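Local coordinates for Serine/threonine-protein kinase Tel1 (PDB 6SKY) that is a PI3-kinase-related serine/threonine kinase that binds ATP and magnesium and probably activates checkpoint signalling as a sensor of DNA damage, at residues Ala1756-Asn1761 and Leu1828-Glu1833; Pro1834-Leu1839 and Thr1879-Tyr1884; Thr2054-Val2059 and Ile2096-Asp2101; Ala2229-Ser2234 and Ser2246-Lys2251; Arg2260-Asp2265 and Lys2269-Pro2274. One frame throughout, in Å; residues are numbered along the deposited sequence.

Interaction 1: residues Ala1756-Asn1761 and Leu1828-Glu1833; sequences ALENPN and LNFTSE
Glu1758 turns CG anti to its own carbonyl carbon (chi1 -66°) and then runs out extended, which carries its carboxylate across to Phe1830 and Ser1832. There it crosses the aromatic side chain at about a right angle. The carboxylate comes to the edge of the Phe1830 ring rather than over a face: OE2 lies in the ring plane, and Glu1758 CD is 3.6 Å from Phe1830 CE2. The two planes are steeply inclined, 73° apart. OE2 also reaches the hydroxyl of Ser1832, with 3.1 Å between Glu1758 OE2 and Ser1832 OG. That hydroxyl is 2.7 Å from Thr1831 O as well, measured from Ser1832 OG, and its single proton could serve either acceptor. Arg1755 holds the acid through a salt bridge to OE1, while the hold on OE2 depends on where the serine proton points. Beside it Leu1757 adds an apolar touch, its CD2 being 4.3 Å from Phe1830 CB. Replacing this glutamate by alanine removes the carboxylate and is likely to leave Arg1755 without its ionic mate and Phe1830 without this neighbour at its CE2 edge. Both segments are loops, one leading into helix 1762-1771 and the other joining helix 1815-1827 to helix 1836-1849; the contact is a loop-to-loop meeting between helices of an alpha solenoid.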
# COMPACT_ATOMS: atom_id res chain seq x y z
N ALA A 1756 9.95 46.45 -36.02
CA ALA A 1756 10.21 47.64 -35.24
C ALA A 1756 10.14 47.36 -33.75
O ALA A 1756 10.48 48.23 -32.96
CB ALA A 1756 9.21 48.75 -35.58
N LEU A 1757 9.69 46.17 -33.37
CA LEU A 1757 9.69 45.79 -31.97
C LEU A 1757 11.09 45.51 -31.44
O LEU A 1757 11.25 45.39 -30.22
CB LEU A 1757 8.80 44.57 -31.77
CG LEU A 1757 8.21 44.36 -30.38
CD1 LEU A 1757 7.05 45.29 -30.16
CD2 LEU A 1757 7.77 42.93 -30.21
N GLU A 1758 12.09 45.43 -32.30
CA GLU A 1758 13.43 45.04 -31.89
C GLU A 1758 14.39 46.20 -31.73
O GLU A 1758 15.51 45.98 -31.27
CB GLU A 1758 14.02 44.04 -32.89
CG GLU A 1758 13.29 42.72 -32.91
CD GLU A 1758 13.91 41.73 -33.86
OE1 GLU A 1758 14.14 42.09 -35.03
OE2 GLU A 1758 14.18 40.59 -33.43
N ASN A 1759 14.00 47.41 -32.10
CA ASN A 1759 15.06 48.33 -31.71
C ASN A 1759 14.79 48.90 -30.32
O ASN A 1759 13.63 49.13 -29.96
CB ASN A 1759 15.20 49.47 -32.71
CG ASN A 1759 13.89 50.17 -32.98
OD1 ASN A 1759 12.83 49.56 -32.92
ND2 ASN A 1759 13.96 51.46 -33.27
N PRO A 1760 15.83 49.14 -29.53
CA PRO A 1760 15.63 49.49 -28.12
C PRO A 1760 14.93 50.82 -27.89
O PRO A 1760 14.81 51.25 -26.74
CB PRO A 1760 17.07 49.54 -27.58
CG PRO A 1760 17.84 48.69 -28.51
CD PRO A 1760 17.25 48.92 -29.85
N ASN A 1761 14.46 51.48 -28.95
CA ASN A 1761 13.73 52.73 -28.82
C ASN A 1761 12.35 52.63 -29.46
O ASN A 1761 11.82 53.63 -29.93
CB ASN A 1761 14.52 53.88 -29.42
CG ASN A 1761 15.73 54.24 -28.60
OD1 ASN A 1761 16.87 54.04 -29.03
ND2 ASN A 1761 15.50 54.78 -27.42
N LEU A 1828 2.55 40.34 -31.48
CA LEU A 1828 2.39 39.30 -30.47
C LEU A 1828 2.97 37.97 -30.90
O LEU A 1828 3.30 37.15 -30.04
CB LEU A 1828 0.91 39.14 -30.11
CG LEU A 1828 0.27 40.31 -29.37
CD1 LEU A 1828 -1.19 40.04 -29.12
CD2 LEU A 1828 0.97 40.61 -28.08
N ASN A 1829 3.11 37.74 -32.20
CA ASN A 1829 3.71 36.51 -32.71
C ASN A 1829 5.18 36.72 -33.04
O ASN A 1829 5.63 36.52 -34.16
CB ASN A 1829 2.95 36.03 -33.94
CG ASN A 1829 1.51 35.69 -33.64
OD1 ASN A 1829 1.22 34.91 -32.74
ND2 ASN A 1829 0.59 36.30 -34.38
N PHE A 1830 5.95 37.14 -32.04
CA PHE A 1830 7.32 37.60 -32.26
C PHE A 1830 8.27 36.91 -31.28
O PHE A 1830 8.44 37.38 -30.15
CB PHE A 1830 7.41 39.11 -32.12
CG PHE A 1830 8.34 39.75 -33.09
CD1 PHE A 1830 7.87 40.30 -34.26
CD2 PHE A 1830 9.69 39.79 -32.83
CE1 PHE A 1830 8.72 40.89 -35.15
CE2 PHE A 1830 10.55 40.38 -33.72
CZ PHE A 1830 10.07 40.93 -34.88
N THR A 1831 8.89 35.83 -31.72
CA THR A 1831 9.85 35.09 -30.90
C THR A 1831 11.24 35.65 -31.18
O THR A 1831 11.81 35.41 -32.24
CB THR A 1831 9.79 33.60 -31.23
OG1 THR A 1831 8.43 33.19 -31.40
CG2 THR A 1831 10.43 32.79 -30.11
N SER A 1832 11.77 36.41 -30.22
CA SER A 1832 13.08 37.02 -30.40
C SER A 1832 13.63 37.40 -29.04
O SER A 1832 12.88 37.66 -28.10
CB SER A 1832 13.01 38.27 -31.29
OG SER A 1832 12.76 37.93 -32.64
N GLU A 1833 14.94 37.41 -28.94
CA GLU A 1833 15.56 37.85 -27.70
C GLU A 1833 15.62 39.37 -27.61
O GLU A 1833 15.35 39.92 -26.53
CB GLU A 1833 16.95 37.25 -27.54
CG GLU A 1833 17.47 37.38 -26.13
CD GLU A 1833 16.53 36.74 -25.13
OE1 GLU A 1833 15.98 35.66 -25.44
OE2 GLU A 1833 16.35 37.31 -24.04

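Interaction 2: residues Pro1834-Leu1839 and Thr1879-Tyr1884; sequences PAKENL and TRCGMY
The carbonyl oxygen of Cys1881 accepts a hydrogen bond from Lys1840, and Lys1836 passes close by without bonding, its CE 3.9 Å from Cys1881 O. A fully extended chain with CG opposite the backbone N (chi1 174°) brings the Lys1836 amine that far. The apolar half of the contact belongs to Leu1839, which sets its CD2 branch against sulfur, 3.9 Å from Cys1881 SG. The same methyl meets the Arg1880 guanidinium obliquely, with Leu1839 CD2 3.8 Å from Arg1880 NH1, and the two side chains cross at about a right angle. Arg1880 bends at chi2 and chi3, and its NH1 is hydrogen-bonded to Leu1828 O. Just beyond, Gly1882 closes helix 1871-1880 in a Schellman motif, with a positive phi (82°) at which a side chain would press on the preceding carbonyl. The contact thus joins the first turn of helix 1836-1849 to the C-terminal end of helix 1871-1880, with Ile1843 also packing on Cys1881 and helix 1916-1923 lying against Thr1879.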
# COMPACT_ATOMS: atom_id res chain seq x y z
N PRO A 1834 15.98 40.10 -28.67
CA PRO A 1834 15.95 41.57 -28.58
C PRO A 1834 14.55 42.15 -28.48
O PRO A 1834 14.42 43.34 -28.15
CB PRO A 1834 16.65 42.01 -29.86
CG PRO A 1834 16.45 40.89 -30.80
CD PRO A 1834 16.57 39.67 -29.95
N ALA A 1835 13.51 41.38 -28.76
CA ALA A 1835 12.14 41.88 -28.75
C ALA A 1835 11.37 41.49 -27.51
O ALA A 1835 10.21 41.87 -27.38
CB ALA A 1835 11.39 41.40 -29.99
N LYS A 1836 11.97 40.74 -26.59
CA LYS A 1836 11.23 40.27 -25.42
C LYS A 1836 10.88 41.42 -24.48
O LYS A 1836 9.79 41.44 -23.90
CB LYS A 1836 12.05 39.21 -24.69
CG LYS A 1836 11.43 38.75 -23.39
CD LYS A 1836 12.26 37.68 -22.70
CE LYS A 1836 11.84 37.56 -21.24
NZ LYS A 1836 12.49 36.43 -20.52
N GLU A 1837 11.78 42.39 -24.34
CA GLU A 1837 11.57 43.46 -23.37
C GLU A 1837 10.53 44.48 -23.83
O GLU A 1837 9.98 45.18 -22.98
CB GLU A 1837 12.89 44.16 -23.08
CG GLU A 1837 12.90 44.91 -21.77
CD GLU A 1837 12.50 44.04 -20.60
OE1 GLU A 1837 12.99 42.89 -20.50
OE2 GLU A 1837 11.68 44.49 -19.77
N ASN A 1838 10.27 44.59 -25.13
CA ASN A 1838 9.16 45.40 -25.61
C ASN A 1838 7.86 44.62 -25.62
O ASN A 1838 6.78 45.20 -25.47
CB ASN A 1838 9.44 45.91 -27.02
CG ASN A 1838 10.56 46.91 -27.08
OD1 ASN A 1838 10.85 47.59 -26.10
ND2 ASN A 1838 11.19 47.02 -28.23
N LEU A 1839 7.94 43.30 -25.80
CA LEU A 1839 6.76 42.46 -25.72
C LEU A 1839 6.19 42.46 -24.31
O LEU A 1839 4.96 42.48 -24.14
CB LEU A 1839 7.11 41.05 -26.18
CG LEU A 1839 5.99 40.10 -26.55
CD1 LEU A 1839 5.13 40.71 -27.61
CD2 LEU A 1839 6.59 38.82 -27.03
N THR A 1879 3.37 33.55 -22.36
CA THR A 1879 4.08 32.34 -21.99
C THR A 1879 5.54 32.39 -22.42
O THR A 1879 6.41 31.86 -21.73
CB THR A 1879 3.41 31.12 -22.60
OG1 THR A 1879 1.99 31.22 -22.43
CG2 THR A 1879 3.87 29.87 -21.91
N ARG A 1880 5.82 33.03 -23.56
CA ARG A 1880 7.20 33.20 -23.99
C ARG A 1880 7.99 34.11 -23.04
O ARG A 1880 9.18 33.89 -22.83
CB ARG A 1880 7.25 33.76 -25.40
CG ARG A 1880 7.59 32.74 -26.45
CD ARG A 1880 6.67 32.86 -27.64
NE ARG A 1880 6.46 34.24 -28.04
CZ ARG A 1880 5.46 34.63 -28.82
NH1 ARG A 1880 5.32 35.91 -29.14
NH2 ARG A 1880 4.58 33.75 -29.27
N CYS A 1881 7.34 35.11 -22.46
CA CYS A 1881 8.00 36.07 -21.58
C CYS A 1881 8.09 35.59 -20.14
O CYS A 1881 8.66 36.31 -19.31
CB CYS A 1881 7.26 37.40 -21.62
SG CYS A 1881 7.19 38.15 -23.24
N GLY A 1882 7.54 34.43 -19.81
CA GLY A 1882 7.63 33.92 -18.46
C GLY A 1882 6.62 34.47 -17.49
O GLY A 1882 6.85 34.42 -16.28
N MET A 1883 5.50 35.00 -17.97
CA MET A 1883 4.44 35.54 -17.13
C MET A 1883 3.29 34.55 -17.18
O MET A 1883 2.40 34.66 -18.02
CB MET A 1883 4.01 36.91 -17.62
CG MET A 1883 5.13 37.89 -17.86
SD MET A 1883 4.69 39.20 -19.00
CE MET A 1883 3.75 40.29 -17.95
N TYR A 1884 3.30 33.58 -16.28
CA TYR A 1884 2.39 32.45 -16.40
C TYR A 1884 1.01 32.71 -15.82
O TYR A 1884 0.03 32.15 -16.33
CB TYR A 1884 3.01 31.22 -15.76
CG TYR A 1884 4.25 30.78 -16.48
CD1 TYR A 1884 4.19 30.34 -17.78
CD2 TYR A 1884 5.48 30.83 -15.86
CE1 TYR A 1884 5.31 29.96 -18.45
CE2 TYR A 1884 6.61 30.44 -16.52
CZ TYR A 1884 6.52 30.01 -17.81
OH TYR A 1884 7.66 29.62 -18.47

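Interaction 3: residues Thr2054-Val2059 and Ile2096-Asp2101; sequences TVRSMV and ILNVRD
Arg2056 fastens on one oxygen of Asn2098. Its NH1 donates to Asn2098 OD1 at 2.7 Å, and its NE adds a weak bond to the same OD1 at 2.8 Å, so two N-H groups on one edge of the guanidinium share a single acceptor. The NH1 bond is bent (132° at the hydrogen), and its donor is tilted out of the amide's carbonyl plane. Guanidinium and amide planes are 54° apart. Next to this polar pair Val2055 CG1 meets Leu2097 CD1 at 3.6 Å, the side chains crossing at about a right angle. A leucine in place of Arg2056 would remove both donors and would probably leave the Asn2098 amide freer to turn, its OD1 without its mate across the contact. Helices 2052-2070 and 2077-2097 follow one another as a helical hairpin in the FAT domain, a TPR-like solenoid, and the contact ties the start of the first to the end of the second. Further out, Met2046 of helix 2035-2047 touches both Val2055 and Leu2097, and Ala2049 also packs on Val2055. The Arg2056 chain is extended from CG to NE, which carries its guanidinium out to the amide of Asn2098.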
# COMPACT_ATOMS: atom_id res chain seq x y z
N THR A 2054 40.49 31.93 3.74
CA THR A 2054 40.20 31.48 2.38
C THR A 2054 38.76 30.97 2.27
O THR A 2054 38.07 31.23 1.28
CB THR A 2054 41.18 30.38 1.99
OG1 THR A 2054 42.48 30.71 2.46
CG2 THR A 2054 41.22 30.22 0.48
N VAL A 2055 38.30 30.24 3.28
CA VAL A 2055 36.96 29.70 3.24
C VAL A 2055 35.93 30.82 3.34
O VAL A 2055 34.91 30.80 2.65
CB VAL A 2055 36.77 28.65 4.35
CG1 VAL A 2055 35.56 27.82 4.07
CG2 VAL A 2055 37.99 27.78 4.44
N ARG A 2056 36.18 31.80 4.20
CA ARG A 2056 35.27 32.94 4.27
C ARG A 2056 35.22 33.69 2.95
O ARG A 2056 34.16 34.14 2.52
CB ARG A 2056 35.68 33.88 5.39
CG ARG A 2056 35.29 33.42 6.76
CD ARG A 2056 35.96 34.29 7.80
NE ARG A 2056 35.64 33.88 9.15
CZ ARG A 2056 36.31 34.29 10.23
NH1 ARG A 2056 35.96 33.88 11.43
NH2 ARG A 2056 37.33 35.12 10.09
N SER A 2057 36.36 33.83 2.28
CA SER A 2057 36.37 34.52 1.00
C SER A 2057 35.56 33.75 -0.04
O SER A 2057 34.83 34.36 -0.83
CB SER A 2057 37.80 34.71 0.52
OG SER A 2057 38.56 35.40 1.49
N MET A 2058 35.66 32.43 -0.03
CA MET A 2058 34.89 31.64 -1.00
C MET A 2058 33.40 31.71 -0.71
O MET A 2058 32.58 31.81 -1.64
CB MET A 2058 35.38 30.20 -1.00
CG MET A 2058 34.74 29.36 -2.06
SD MET A 2058 35.26 29.78 -3.72
CE MET A 2058 36.98 29.34 -3.62
N VAL A 2059 33.02 31.67 0.56
CA VAL A 2059 31.61 31.80 0.93
C VAL A 2059 31.06 33.15 0.51
O VAL A 2059 29.95 33.25 -0.02
CB VAL A 2059 31.44 31.56 2.44
CG1 VAL A 2059 30.04 31.90 2.86
CG2 VAL A 2059 31.75 30.13 2.78
N ILE A 2096 28.38 28.55 11.21
CA ILE A 2096 29.17 27.60 12.00
C ILE A 2096 30.67 27.79 11.81
O ILE A 2096 31.44 27.38 12.68
CB ILE A 2096 28.84 26.13 11.73
CG1 ILE A 2096 29.18 25.76 10.30
CG2 ILE A 2096 27.40 25.83 12.05
CD1 ILE A 2096 30.36 24.88 10.18
N LEU A 2097 31.11 28.39 10.71
CA LEU A 2097 32.54 28.65 10.57
C LEU A 2097 33.03 29.68 11.58
O LEU A 2097 34.23 29.75 11.86
CB LEU A 2097 32.87 29.13 9.16
CG LEU A 2097 32.95 28.07 8.08
CD1 LEU A 2097 33.34 28.71 6.78
CD2 LEU A 2097 33.95 27.01 8.46
N ASN A 2098 32.13 30.49 12.13
CA ASN A 2098 32.50 31.63 12.95
C ASN A 2098 32.24 31.42 14.43
O ASN A 2098 32.27 32.39 15.19
CB ASN A 2098 31.75 32.87 12.47
CG ASN A 2098 32.26 33.38 11.16
OD1 ASN A 2098 33.44 33.26 10.84
ND2 ASN A 2098 31.38 33.98 10.38
N VAL A 2099 31.98 30.20 14.86
CA VAL A 2099 31.78 29.97 16.28
C VAL A 2099 33.13 30.03 16.99
O VAL A 2099 34.15 29.59 16.46
CB VAL A 2099 31.08 28.62 16.54
CG1 VAL A 2099 29.67 28.66 16.01
CG2 VAL A 2099 31.84 27.51 15.91
N ARG A 2100 33.12 30.60 18.19
CA ARG A 2100 34.34 30.79 18.96
C ARG A 2100 34.38 30.02 20.26
O ARG A 2100 35.48 29.79 20.78
CB ARG A 2100 34.55 32.28 19.25
CG ARG A 2100 34.96 33.08 18.03
CD ARG A 2100 34.61 34.56 18.16
NE ARG A 2100 33.17 34.79 18.10
CZ ARG A 2100 32.61 35.98 17.85
NH1 ARG A 2100 31.29 36.09 17.81
NH2 ARG A 2100 33.37 37.04 17.63
N ASP A 2101 33.24 29.61 20.81
CA ASP A 2101 33.24 28.87 22.07
C ASP A 2101 32.05 27.93 22.10
O ASP A 2101 31.42 27.67 21.07
CB ASP A 2101 33.25 29.84 23.25
CG ASP A 2101 34.52 29.75 24.06
OD1 ASP A 2101 35.36 28.88 23.74
OD2 ASP A 2101 34.70 30.54 25.01

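Interaction 4: residues Ala2229-Ser2234 and Ser2246-Lys2251; sequences AIDKDS and SDLLSK
Leu2248 points its CD2 branch into the last turn of helix 2220-2232, between Ile2230 and Asp2231. That methyl lies 3.7 Å from Asp2231 CB and almost as near the backbone, 3.8 Å from Asp2231 CA. On the Ile2230 side it meets the CG2 branch, Leu2248 CD2 to Ile2230 CG2 being 4.0 Å, and the two side chains run obliquely to each other. With Leu2248 CG opposite its backbone N (chi1 173°), the isobutyl group reaches across to the neighbouring helix. Leu2249 is placed differently: its CD2 passes Asp2231 OD2 at 4.0 Å, again at a slant, while its other surroundings include Pro2274 and Ala2275 of helix 2264-2279. Met2208 and Leu2227 cover more of Leu2248. Between the two segments the contact of this helical hairpin is thus mainly apolar, with no hydrogen bond and a single leucine methyl beside OD2. Arg2245, at the start of the partner helix 2245-2259, adds an ionic tie through a salt bridge to Asp2231 OD1, so charge as well as aliphatic contact links the two helices.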
# COMPACT_ATOMS: atom_id res chain seq x y z
N ALA A 2229 16.03 -4.44 22.79
CA ALA A 2229 17.47 -4.58 22.98
C ALA A 2229 18.08 -3.32 23.55
O ALA A 2229 18.99 -3.39 24.38
CB ALA A 2229 18.12 -4.95 21.66
N ILE A 2230 17.63 -2.15 23.09
CA ILE A 2230 18.08 -0.90 23.71
C ILE A 2230 17.76 -0.90 25.19
O ILE A 2230 18.57 -0.48 26.02
CB ILE A 2230 17.45 0.32 23.03
CG1 ILE A 2230 17.86 0.44 21.58
CG2 ILE A 2230 17.84 1.58 23.73
CD1 ILE A 2230 17.15 1.53 20.90
N ASP A 2231 16.57 -1.36 25.55
CA ASP A 2231 16.16 -1.29 26.95
C ASP A 2231 16.89 -2.32 27.80
O ASP A 2231 17.12 -2.08 28.99
CB ASP A 2231 14.66 -1.49 27.07
CG ASP A 2231 14.22 -1.64 28.50
OD1 ASP A 2231 14.59 -0.79 29.34
OD2 ASP A 2231 13.50 -2.62 28.80
N LYS A 2232 17.25 -3.46 27.23
CA LYS A 2232 17.89 -4.51 28.01
C LYS A 2232 19.33 -4.17 28.32
O LYS A 2232 19.71 -4.02 29.49
CB LYS A 2232 17.79 -5.83 27.25
CG LYS A 2232 18.62 -6.95 27.83
CD LYS A 2232 18.66 -8.12 26.88
CE LYS A 2232 19.61 -9.20 27.36
NZ LYS A 2232 19.76 -10.28 26.35
N ASP A 2233 20.16 -4.03 27.30
CA ASP A 2233 21.60 -3.80 27.48
C ASP A 2233 21.95 -2.41 26.96
O ASP A 2233 22.39 -2.24 25.83
CB ASP A 2233 22.41 -4.89 26.77
CG ASP A 2233 23.84 -4.98 27.27
OD1 ASP A 2233 24.08 -5.71 28.26
OD2 ASP A 2233 24.73 -4.32 26.69
N SER A 2234 21.76 -1.42 27.82
CA SER A 2234 22.21 -0.05 27.58
C SER A 2234 22.02 0.73 28.87
O SER A 2234 21.12 0.43 29.66
CB SER A 2234 21.45 0.61 26.43
OG SER A 2234 22.22 1.63 25.83
N SER A 2246 11.55 6.06 30.72
CA SER A 2246 10.10 6.01 30.67
C SER A 2246 9.56 6.28 29.28
O SER A 2246 8.57 5.67 28.88
CB SER A 2246 9.49 6.99 31.66
OG SER A 2246 9.62 8.31 31.18
N ASP A 2247 10.20 7.15 28.51
CA ASP A 2247 9.75 7.34 27.14
C ASP A 2247 10.11 6.14 26.27
O ASP A 2247 9.33 5.77 25.39
CB ASP A 2247 10.30 8.63 26.55
CG ASP A 2247 11.71 8.49 26.05
OD1 ASP A 2247 11.91 8.00 24.93
OD2 ASP A 2247 12.64 8.90 26.78
N LEU A 2248 11.24 5.50 26.54
CA LEU A 2248 11.56 4.25 25.85
C LEU A 2248 10.55 3.17 26.20
O LEU A 2248 10.06 2.45 25.32
CB LEU A 2248 12.97 3.81 26.21
CG LEU A 2248 13.42 2.44 25.72
CD1 LEU A 2248 13.39 2.37 24.23
CD2 LEU A 2248 14.79 2.14 26.23
N LEU A 2249 10.22 3.03 27.48
CA LEU A 2249 9.27 2.00 27.89
C LEU A 2249 7.89 2.25 27.31
O LEU A 2249 7.23 1.31 26.87
CB LEU A 2249 9.20 1.92 29.40
CG LEU A 2249 10.31 1.14 30.07
CD1 LEU A 2249 10.08 1.10 31.54
CD2 LEU A 2249 10.37 -0.25 29.52
N SER A 2250 7.44 3.50 27.28
CA SER A 2250 6.13 3.77 26.73
C SER A 2250 6.11 3.63 25.21
O SER A 2250 5.09 3.26 24.64
CB SER A 2250 5.65 5.15 27.16
OG SER A 2250 6.42 6.15 26.56
N LYS A 2251 7.24 3.89 24.55
CA LYS A 2251 7.33 3.62 23.12
C LYS A 2251 7.23 2.14 22.82
O LYS A 2251 6.51 1.73 21.90
CB LYS A 2251 8.63 4.19 22.59
CG LYS A 2251 8.71 4.34 21.11
CD LYS A 2251 10.06 4.87 20.75
CE LYS A 2251 10.14 5.22 19.30
NZ LYS A 2251 9.25 6.36 18.98

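Interaction 5: residues Arg2260-Asp2265 and Lys2269-Pro2274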
# COMPACT_ATOMS: atom_id res chain seq x y z
N ARG A 2260 -0.15 -6.10 18.48
CA ARG A 2260 -0.81 -7.18 19.21
C ARG A 2260 0.17 -8.26 19.61
O ARG A 2260 -0.19 -9.42 19.75
CB ARG A 2260 -1.95 -7.79 18.41
CG ARG A 2260 -2.99 -6.83 17.95
CD ARG A 2260 -3.72 -6.26 19.10
NE ARG A 2260 -4.83 -5.43 18.66
CZ ARG A 2260 -6.08 -5.86 18.58
NH1 ARG A 2260 -7.04 -5.05 18.17
NH2 ARG A 2260 -6.38 -7.11 18.92
N LEU A 2261 1.43 -7.88 19.82
CA LEU A 2261 2.48 -8.87 20.04
C LEU A 2261 2.37 -9.54 21.39
O LEU A 2261 2.95 -10.61 21.58
CB LEU A 2261 3.84 -8.20 19.89
CG LEU A 2261 5.01 -9.11 19.59
CD1 LEU A 2261 4.73 -9.87 18.34
CD2 LEU A 2261 6.25 -8.29 19.44
N GLU A 2262 1.66 -8.94 22.34
CA GLU A 2262 1.49 -9.53 23.65
C GLU A 2262 0.08 -9.23 24.13
O GLU A 2262 -0.60 -8.35 23.61
CB GLU A 2262 2.50 -9.00 24.66
CG GLU A 2262 3.92 -9.38 24.33
CD GLU A 2262 4.93 -8.67 25.19
OE1 GLU A 2262 4.54 -8.20 26.27
OE2 GLU A 2262 6.10 -8.59 24.78
N SER A 2263 -0.36 -9.98 25.13
CA SER A 2263 -1.70 -9.80 25.64
C SER A 2263 -1.78 -8.49 26.41
O SER A 2263 -0.83 -8.12 27.09
CB SER A 2263 -2.10 -10.96 26.54
OG SER A 2263 -1.53 -10.82 27.82
N PRO A 2264 -2.91 -7.79 26.35
CA PRO A 2264 -3.02 -6.49 27.02
C PRO A 2264 -2.84 -6.53 28.53
O PRO A 2264 -2.85 -5.49 29.18
CB PRO A 2264 -4.43 -6.04 26.65
CG PRO A 2264 -5.13 -7.25 26.23
CD PRO A 2264 -4.11 -8.10 25.58
N ASP A 2265 -2.69 -7.71 29.11
CA ASP A 2265 -2.41 -7.82 30.53
C ASP A 2265 -0.92 -7.85 30.83
O ASP A 2265 -0.52 -7.49 31.93
CB ASP A 2265 -3.08 -9.07 31.10
CG ASP A 2265 -2.99 -9.14 32.61
OD1 ASP A 2265 -3.14 -8.09 33.26
OD2 ASP A 2265 -2.78 -10.25 33.14
N LYS A 2269 1.74 -4.74 32.55
CA LYS A 2269 2.63 -5.20 33.61
C LYS A 2269 4.09 -4.96 33.29
O LYS A 2269 4.88 -4.72 34.20
CB LYS A 2269 2.37 -6.69 33.85
CG LYS A 2269 3.23 -7.33 34.90
CD LYS A 2269 3.05 -8.84 34.84
CE LYS A 2269 3.76 -9.54 35.98
NZ LYS A 2269 3.48 -11.01 35.97
N LYS A 2270 4.47 -5.00 32.02
CA LYS A 2270 5.86 -4.90 31.62
C LYS A 2270 6.27 -3.53 31.12
O LYS A 2270 7.46 -3.20 31.18
CB LYS A 2270 6.18 -5.91 30.52
CG LYS A 2270 6.03 -7.34 30.94
CD LYS A 2270 6.08 -8.26 29.75
CE LYS A 2270 7.41 -8.16 29.06
NZ LYS A 2270 7.49 -9.10 27.92
N TYR A 2271 5.35 -2.73 30.62
CA TYR A 2271 5.78 -1.51 29.95
C TYR A 2271 5.13 -0.25 30.49
O TYR A 2271 5.78 0.79 30.51
CB TYR A 2271 5.51 -1.61 28.46
CG TYR A 2271 6.21 -2.77 27.82
CD1 TYR A 2271 7.59 -2.87 27.88
CD2 TYR A 2271 5.51 -3.76 27.18
CE1 TYR A 2271 8.24 -3.92 27.31
CE2 TYR A 2271 6.16 -4.81 26.61
CZ TYR A 2271 7.52 -4.88 26.68
OH TYR A 2271 8.17 -5.94 26.11
N LEU A 2272 3.88 -0.31 30.92
CA LEU A 2272 3.19 0.92 31.29
C LEU A 2272 3.35 1.25 32.77
O LEU A 2272 3.63 2.41 33.12
CB LEU A 2272 1.72 0.82 30.92
CG LEU A 2272 1.46 0.66 29.43
CD1 LEU A 2272 -0.00 0.63 29.17
CD2 LEU A 2272 2.09 1.77 28.64
N GLU A 2273 3.21 0.28 33.64
CA GLU A 2273 3.41 0.54 35.06
C GLU A 2273 4.88 0.74 35.38
O GLU A 2273 5.21 1.60 36.22
CB GLU A 2273 2.81 -0.58 35.89
CG GLU A 2273 1.31 -0.65 35.80
CD GLU A 2273 0.74 -1.86 36.49
OE1 GLU A 2273 1.52 -2.61 37.10
OE2 GLU A 2273 -0.49 -2.06 36.41
N PRO A 2274 5.80 -0.01 34.77
CA PRO A 2274 7.21 0.39 34.87
C PRO A 2274 7.48 1.81 34.41
O PRO A 2274 8.33 2.48 34.99
CB PRO A 2274 7.91 -0.64 33.99
CG PRO A 2274 7.12 -1.82 34.16
CD PRO A 2274 5.70 -1.37 34.24
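The carboxylate of Glu2262 comes obliquely to the Tyr2271 ring, its plane 36° from the ring's, neither stacked nor perpendicular. Over the centre of one face of that ring lies CB of the chain neighbour Lys2270, 3.9 Å above the plane of Tyr2271. One carboxylate oxygen sits by the ring carbon, with Glu2262 OE1 3.8 Å from Tyr2271 CE2. The other, Glu2262 OE2, comes to 3.6 Å from Tyr2271 OH, and that hydroxyl has a weak hydrogen bond with Gln2228 of helix 2220-2232. Glu2262 reaches this place on an extended chain, crossing both Tyr2271 and Lys2270 at about right angles. Lys2270 instead folds at chi3 (62°), which swings its amine back toward the acid. The salt bridge is loose: Lys2270 NZ lies 3.5 Å from Glu2262 OE2 and makes only a weak hydrogen bond to it, with OE1 equally distant. Further along, Asp2265 O touches Lys2269 CB at 3.6 Å, where helix 2264-2279 widens into a pi-type turn. At the head of the connection Arg2260 ends the preceding helix in a Schellman motif and forms a salt bridge with Asp2922 of the second subunit. Chemically the contact is an ion pair beside an aromatic ring; long and partly open to solvent, that pair probably contributes only modestly.

Overall arrangement
Along the chain the five contacts come strictly in series, each closing before the next opens. Interactions 1 and 2 are neighbours, their centres about 9 Å apart, and share a probable hydrogen bond between Leu1757 O and Asn1838 ND2. Interaction 3 stands alone, about 41 Å from interaction 2 and 40 Å from interaction 4, centre to centre. Interactions 4 and 5, about 14 Å apart between centres, touch where Leu2249 O meets Tyr2271 CB, on the consecutive helices 2245-2259 and 2264-2279. Interactions 1 and 5 lie on opposite sides of the chain's centre. All segments of interactions 3, 4 and 5 belong to the FAT region. Together the contacts join helices of the solenoid away from the nucleotide site, and interaction 5 adjoins the second subunit.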